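Long-range contact in protein FucU (Bifidobacterium longum subsp. infantis, PDB 3MVK), which probably interconverts the alpha and beta anomers of L-fucose, and the pyranose and furanose forms of beta-D-ribose: residues Leu65-Val79 / Arg102-Tyr116. Sequence-based numbering, arbitrary orientation.
With NA (sodium ion), chain B.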
loop_
_atom_site.group_PDB
_atom_site.type_symbol
_atom_site.label_atom_id
_atom_site.label_comp_id
_atom_site.label_asym_id
_atom_site.label_seq_id
_atom_site.Cartn_x
_atom_site.Cartn_y
_atom_site.Cartn_z
ATOM N N LEU G 65 16.290 28.084 -15.116
ATOM C CA LEU G 65 14.993 28.723 -15.311
ATOM C C LEU G 65 14.654 28.765 -16.785
ATOM O O LEU G 65 15.512 29.117 -17.608
ATOM C CB LEU G 65 15.008 30.149 -14.762
ATOM C CG LEU G 65 15.000 30.286 -13.242
ATOM C CD1 LEU G 65 15.168 31.748 -12.874
ATOM C CD2 LEU G 65 13.703 29.708 -12.655
ATOM N N ASP G 66 13.393 28.475 -17.093
ATOM C CA ASP G 66 12.895 28.377 -18.463
ATOM C C ASP G 66 13.048 29.667 -19.270
ATOM O O ASP G 66 12.537 30.725 -18.864
ATOM C CB ASP G 66 11.436 27.937 -18.462
ATOM C CG ASP G 66 10.992 27.328 -19.791
ATOM O OD1 ASP G 66 11.801 27.272 -20.761
ATOM O OD2 ASP G 66 9.814 26.915 -19.858
ATOM N N THR G 67 13.731 29.557 -20.411
ATOM C CA THR G 67 13.903 30.686 -21.339
ATOM C C THR G 67 12.849 30.666 -22.455
ATOM O O THR G 67 12.805 31.588 -23.270
ATOM C CB THR G 67 15.315 30.683 -21.997
ATOM O OG1 THR G 67 15.468 29.490 -22.775
ATOM C CG2 THR G 67 16.427 30.765 -20.945
ATOM N N TYR G 68 12.009 29.627 -22.489
ATOM C CA TYR G 68 10.916 29.514 -23.471
ATOM C C TYR G 68 9.659 30.274 -23.061
ATOM O O TYR G 68 8.680 30.332 -23.816
ATOM C CB TYR G 68 10.576 28.046 -23.756
ATOM C CG TYR G 68 11.605 27.349 -24.588
ATOM C CD1 TYR G 68 11.293 26.878 -25.869
ATOM C CD2 TYR G 68 12.903 27.163 -24.111
ATOM C CE1 TYR G 68 12.264 26.226 -26.651
ATOM C CE2 TYR G 68 13.879 26.499 -24.884
ATOM C CZ TYR G 68 13.542 26.046 -26.148
ATOM O OH TYR G 68 14.494 25.417 -26.913
ATOM N N VAL G 69 9.679 30.837 -21.858
ATOM C CA VAL G 69 8.657 31.799 -21.424
ATOM C C VAL G 69 9.382 33.034 -20.937
ATOM O O VAL G 69 10.523 32.947 -20.517
ATOM C CB VAL G 69 7.736 31.280 -20.266
ATOM C CG1 VAL G 69 6.810 30.193 -20.745
ATOM C CG2 VAL G 69 8.553 30.827 -19.031
ATOM N N ASP G 70 8.713 34.185 -20.966
ATOM C CA ASP G 70 9.348 35.424 -20.500
ATOM C C ASP G 70 9.499 35.474 -18.988
ATOM O O ASP G 70 10.468 36.049 -18.484
ATOM C CB ASP G 70 8.548 36.651 -20.951
ATOM C CG ASP G 70 8.524 36.813 -22.470
ATOM O OD1 ASP G 70 9.546 36.528 -23.132
ATOM O OD2 ASP G 70 7.463 37.217 -22.998
ATOM N N LYS G 71 8.533 34.893 -18.276
ATOM C CA LYS G 71 8.492 35.001 -16.817
ATOM C C LYS G 71 8.378 33.631 -16.103
ATOM O O LYS G 71 7.301 33.248 -15.630
ATOM C CB LYS G 71 7.378 35.959 -16.390
ATOM C CG LYS G 71 7.520 37.327 -17.060
ATOM C CD LYS G 71 6.869 38.438 -16.259
ATOM C CE LYS G 71 6.901 39.765 -17.021
ATOM N NZ LYS G 71 8.209 40.454 -16.819
ATOM N N PRO G 72 9.511 32.909 -16.022
ATOM C CA PRO G 72 9.526 31.540 -15.450
ATOM C C PRO G 72 9.366 31.485 -13.919
ATOM O O PRO G 72 9.148 30.389 -13.364
ATOM C CB PRO G 72 10.908 31.008 -15.870
ATOM C CG PRO G 72 11.759 32.230 -16.012
ATOM C CD PRO G 72 10.818 33.262 -16.611
ATOM N N ALA G 73 9.459 32.646 -13.249
ATOM C CA ALA G 73 9.243 32.740 -11.800
ATOM C C ALA G 73 7.950 33.505 -11.530
ATOM O O ALA G 73 7.663 34.492 -12.205
ATOM C CB ALA G 73 10.440 33.416 -11.124
ATOM N N THR G 74 7.131 33.029 -10.591
ATOM C CA THR G 74 5.853 33.702 -10.352
ATOM C C THR G 74 5.651 33.955 -8.872
ATOM O O THR G 74 5.762 33.029 -8.063
ATOM C CB THR G 74 4.642 32.862 -10.875
ATOM O OG1 THR G 74 4.886 32.443 -12.213
ATOM C CG2 THR G 74 3.353 33.657 -10.845
ATOM N N LEU G 75 5.312 35.211 -8.544
ATOM C CA LEU G 75 4.925 35.615 -7.190
ATOM C C LEU G 75 3.417 35.668 -7.001
ATOM O O LEU G 75 2.651 35.708 -7.963
ATOM C CB LEU G 75 5.498 37.013 -6.859
ATOM C CG LEU G 75 7.004 37.110 -6.656
ATOM C CD1 LEU G 75 7.413 38.582 -6.761
ATOM C CD2 LEU G 75 7.474 36.519 -5.328
HETATM N N MSE G 76 3.000 35.666 -5.745
HETATM C CA MSE G 76 1.611 35.905 -5.379
HETATM C C MSE G 76 1.395 37.411 -5.179
HETATM O O MSE G 76 2.113 38.046 -4.416
HETATM C CB MSE G 76 1.282 35.175 -4.077
HETATM C CG MSE G 76 -0.173 35.295 -3.651
HETATM SE SE MSE G 76 -0.534 34.534 -1.924
HETATM C CE MSE G 76 -0.812 32.659 -2.482
ATOM N N GLU G 77 0.395 37.972 -5.851
ATOM C CA GLU G 77 0.027 39.373 -5.648
ATOM C C GLU G 77 -0.605 39.586 -4.287
ATOM O O GLU G 77 -1.350 38.743 -3.806
ATOM C CB GLU G 77 -0.965 39.804 -6.737
ATOM C CG GLU G 77 -0.324 39.837 -8.108
ATOM C CD GLU G 77 -1.304 39.990 -9.252
ATOM O OE1 GLU G 77 -2.505 40.199 -9.008
ATOM O OE2 GLU G 77 -0.860 39.888 -10.419
ATOM N N LYS G 78 -0.328 40.735 -3.670
ATOM C CA LYS G 78 -0.943 41.042 -2.383
ATOM C C LYS G 78 -2.441 41.214 -2.530
ATOM O O LYS G 78 -2.917 41.754 -3.536
ATOM C CB LYS G 78 -0.291 42.270 -1.752
ATOM C CG LYS G 78 1.205 42.079 -1.592
ATOM C CD LYS G 78 1.844 43.114 -0.660
ATOM C CE LYS G 78 1.585 44.544 -1.131
ATOM N NZ LYS G 78 2.530 45.463 -0.411
ATOM N N VAL G 79 -3.174 40.743 -1.534
ATOM C CA VAL G 79 -4.631 40.925 -1.488
ATOM C C VAL G 79 -4.898 42.439 -1.503
ATOM O O VAL G 79 -4.250 43.172 -0.774
ATOM C CB VAL G 79 -5.220 40.257 -0.255
ATOM C CG1 VAL G 79 -6.711 40.585 -0.111
ATOM C CG2 VAL G 79 -5.017 38.733 -0.372
ATOM N N ARG G 102 17.796 38.211 -17.135
ATOM C CA ARG G 102 16.481 38.848 -17.062
ATOM C C ARG G 102 16.196 39.411 -15.678
ATOM O O ARG G 102 15.484 40.400 -15.546
ATOM C CB ARG G 102 15.392 37.880 -17.475
ATOM C CG ARG G 102 15.428 37.555 -18.961
ATOM C CD ARG G 102 14.421 36.485 -19.290
ATOM N NE ARG G 102 14.787 35.199 -18.692
ATOM C CZ ARG G 102 14.091 34.081 -18.863
ATOM N NH1 ARG G 102 12.995 34.113 -19.600
ATOM N NH2 ARG G 102 14.497 32.946 -18.305
ATOM N N GLY G 103 16.768 38.779 -14.657
ATOM C CA GLY G 103 16.650 39.248 -13.277
ATOM C C GLY G 103 15.193 39.416 -12.871
ATOM O O GLY G 103 14.363 38.527 -13.103
ATOM N N ALA G 104 14.865 40.573 -12.293
ATOM C CA ALA G 104 13.478 40.894 -11.948
ATOM C C ALA G 104 12.470 40.746 -13.107
ATOM O O ALA G 104 11.282 40.483 -12.880
ATOM C CB ALA G 104 13.404 42.306 -11.360
ATOM N N ASP G 105 12.927 40.952 -14.340
ATOM C CA ASP G 105 12.040 40.831 -15.509
ATOM C C ASP G 105 11.582 39.382 -15.755
ATOM O O ASP G 105 10.627 39.136 -16.498
ATOM C CB ASP G 105 12.704 41.422 -16.759
ATOM C CG ASP G 105 12.968 42.919 -16.617
ATOM O OD1 ASP G 105 12.103 43.608 -16.054
ATOM O OD2 ASP G 105 14.036 43.400 -17.045
ATOM N N ALA G 106 12.242 38.439 -15.093
ATOM C CA ALA G 106 11.878 37.023 -15.214
ATOM C C ALA G 106 10.764 36.654 -14.232
ATOM O O ALA G 106 10.308 35.502 -14.214
ATOM C CB ALA G 106 13.093 36.143 -14.981
ATOM N N ILE G 107 10.322 37.626 -13.429
ATOM C CA ILE G 107 9.340 37.355 -12.379
ATOM C C ILE G 107 7.983 37.969 -12.712
ATOM O O ILE G 107 7.862 39.186 -12.859
ATOM C CB ILE G 107 9.825 37.866 -10.990
ATOM C CG1 ILE G 107 11.240 37.354 -10.683
ATOM C CG2 ILE G 107 8.837 37.441 -9.904
ATOM C CD1 ILE G 107 11.838 37.873 -9.391
ATOM N N GLY G 108 6.972 37.113 -12.856
ATOM C CA GLY G 108 5.595 37.541 -13.040
ATOM C C GLY G 108 4.826 37.394 -11.748
ATOM O O GLY G 108 5.409 37.152 -10.692
ATOM N N SER G 109 3.507 37.540 -11.828
ATOM C CA SER G 109 2.666 37.428 -10.639
ATOM C C SER G 109 1.272 36.924 -10.973
ATOM O O SER G 109 0.823 37.011 -12.122
ATOM C CB SER G 109 2.593 38.778 -9.905
ATOM O OG SER G 109 1.848 39.733 -10.660
ATOM N N LEU G 110 0.595 36.405 -9.950
ATOM C CA LEU G 110 -0.779 35.943 -10.045
ATOM C C LEU G 110 -1.541 36.386 -8.829
ATOM O O LEU G 110 -1.050 36.287 -7.704
ATOM C CB LEU G 110 -0.871 34.406 -10.128
ATOM C CG LEU G 110 -0.479 33.714 -11.442
ATOM C CD1 LEU G 110 -0.401 32.194 -11.231
ATOM C CD2 LEU G 110 -1.439 34.029 -12.581
ATOM N N GLU G 111 -2.775 36.811 -9.071
ATOM C CA GLU G 111 -3.731 37.051 -8.006
ATOM C C GLU G 111 -3.804 35.830 -7.075
ATOM O O GLU G 111 -3.621 34.693 -7.517
ATOM C CB GLU G 111 -5.095 37.360 -8.621
ATOM C CG GLU G 111 -6.164 37.633 -7.592
ATOM C CD GLU G 111 -6.862 36.362 -7.087
ATOM O OE1 GLU G 111 -7.013 35.400 -7.877
ATOM O OE2 GLU G 111 -7.289 36.331 -5.912
ATOM N N ARG G 112 -4.053 36.080 -5.790
ATOM C CA ARG G 112 -3.935 35.068 -4.741
ATOM C C ARG G 112 -4.581 33.718 -5.104
ATOM O O ARG G 112 -3.935 32.673 -5.064
ATOM C CB ARG G 112 -4.528 35.602 -3.421
ATOM C CG ARG G 112 -4.499 34.588 -2.307
ATOM C CD ARG G 112 -4.949 35.123 -0.937
ATOM N NE ARG G 112 -4.903 34.044 0.059
ATOM C CZ ARG G 112 -5.701 33.932 1.121
ATOM N NH1 ARG G 112 -6.623 34.861 1.384
ATOM N NH2 ARG G 112 -5.561 32.890 1.942
ATOM N N PHE G 113 -5.867 33.741 -5.418
ATOM C CA PHE G 113 -6.573 32.489 -5.669
ATOM C C PHE G 113 -6.156 31.825 -6.981
ATOM O O PHE G 113 -6.053 30.599 -7.048
ATOM C CB PHE G 113 -8.083 32.689 -5.487
ATOM C CG PHE G 113 -8.449 32.907 -4.054
ATOM C CD1 PHE G 113 -8.648 31.823 -3.202
ATOM C CD2 PHE G 113 -8.501 34.189 -3.522
ATOM C CE1 PHE G 113 -8.939 32.014 -1.854
ATOM C CE2 PHE G 113 -8.780 34.382 -2.173
ATOM C CZ PHE G 113 -9.005 33.295 -1.341
ATOM N N ALA G 114 -5.815 32.633 -7.976
ATOM C CA ALA G 114 -5.212 32.129 -9.213
ATOM C C ALA G 114 -3.849 31.485 -8.926
ATOM O O ALA G 114 -3.467 30.474 -9.546
ATOM C CB ALA G 114 -5.071 33.258 -10.230
ATOM N N PHE G 115 -3.096 32.089 -8.015
ATOM C CA PHE G 115 -1.815 31.513 -7.598
ATOM C C PHE G 115 -2.037 30.125 -7.001
ATOM O O PHE G 115 -1.327 29.181 -7.361
ATOM C CB PHE G 115 -1.097 32.428 -6.600
ATOM C CG PHE G 115 0.299 31.999 -6.294
ATOM C CD1 PHE G 115 1.386 32.623 -6.917
ATOM C CD2 PHE G 115 0.542 30.983 -5.374
ATOM C CE1 PHE G 115 2.708 32.216 -6.635
ATOM C CE2 PHE G 115 1.838 30.582 -5.079
ATOM C CZ PHE G 115 2.931 31.191 -5.716
ATOM N N TYR G 116 -3.028 29.985 -6.114
ATOM C CA TYR G 116 -3.290 28.661 -5.527
ATOM C C TYR G 116 -3.620 27.642 -6.610
ATOM O O TYR G 116 -3.144 26.508 -6.555
ATOM C CB TYR G 116 -4.419 28.714 -4.517
ATOM C CG TYR G 116 -4.119 29.434 -3.231
ATOM C CD1 TYR G 116 -2.945 29.193 -2.511
ATOM C CD2 TYR G 116 -5.058 30.309 -2.683
ATOM C CE1 TYR G 116 -2.709 29.835 -1.302
ATOM C CE2 TYR G 116 -4.825 30.949 -1.478
ATOM C CZ TYR G 116 -3.653 30.716 -0.800
ATOM O OH TYR G 116 -3.431 31.359 0.402
HETATM NA NA NA B . 15.515 27.089 -21.286
HETATM O O HOH W 1 11.377 38.521 -19.290
HETATM O O HOH W 2 12.397 36.185 -22.228
HETATM O O HOH W 3 -4.005 38.842 -4.746
#
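Ala73-Met76 and Ile107-Leu110 pair as parallel strands at one edge of the chain's mixed sheet. They are the two strands of a beta-alpha-beta unit, with helix 88-97 between them. Five backbone hydrogen bonds run from Ala73 N to Glu77 N; Gly108 N reaches Ala73 O at 2.8 Å. On the face turned to helix 88-97, Leu75 CD1 meets Ile107 CG2 at 3.6 Å. On the other face, Met76 lies under the start of helix 112-119. Its CG is anti to the backbone N (chi1 -177°), and a bend at chi3 (-85°) carries the methyl back between two rings. Met76 CB sits over the Phe115 face, while Met76 CE touches Phe115 CD2 and lies over the Tyr116 face, 3.6 Å from Tyr116 CE1. Ser109 OG donates to the anti lone pair of Glu77 OE2 at 2.7 Å. At the other end, Arg102 grips the loop before Ala73. Arg102 NH2 bonds Asp66 O at 3.0 Å, and Arg102 NH1 bonds Val69 O at 2.9 Å, both in the guanidinium plane; Pro72 covers one face. Arg102 NH2 also forms a salt bridge with Asp100. A leucine in place of Arg102 would probably leave the carbonyls of Asp66 and Val69 without these donors and the Asp100 carboxylate without this charged mate. Lys71 NZ adds a bond to Asp105 O at 2.8 Å. Hydrogen bonds from charged side chains thus hold the loop before Ala73, while apolar contacts of Met76 join the strand pair to the helix.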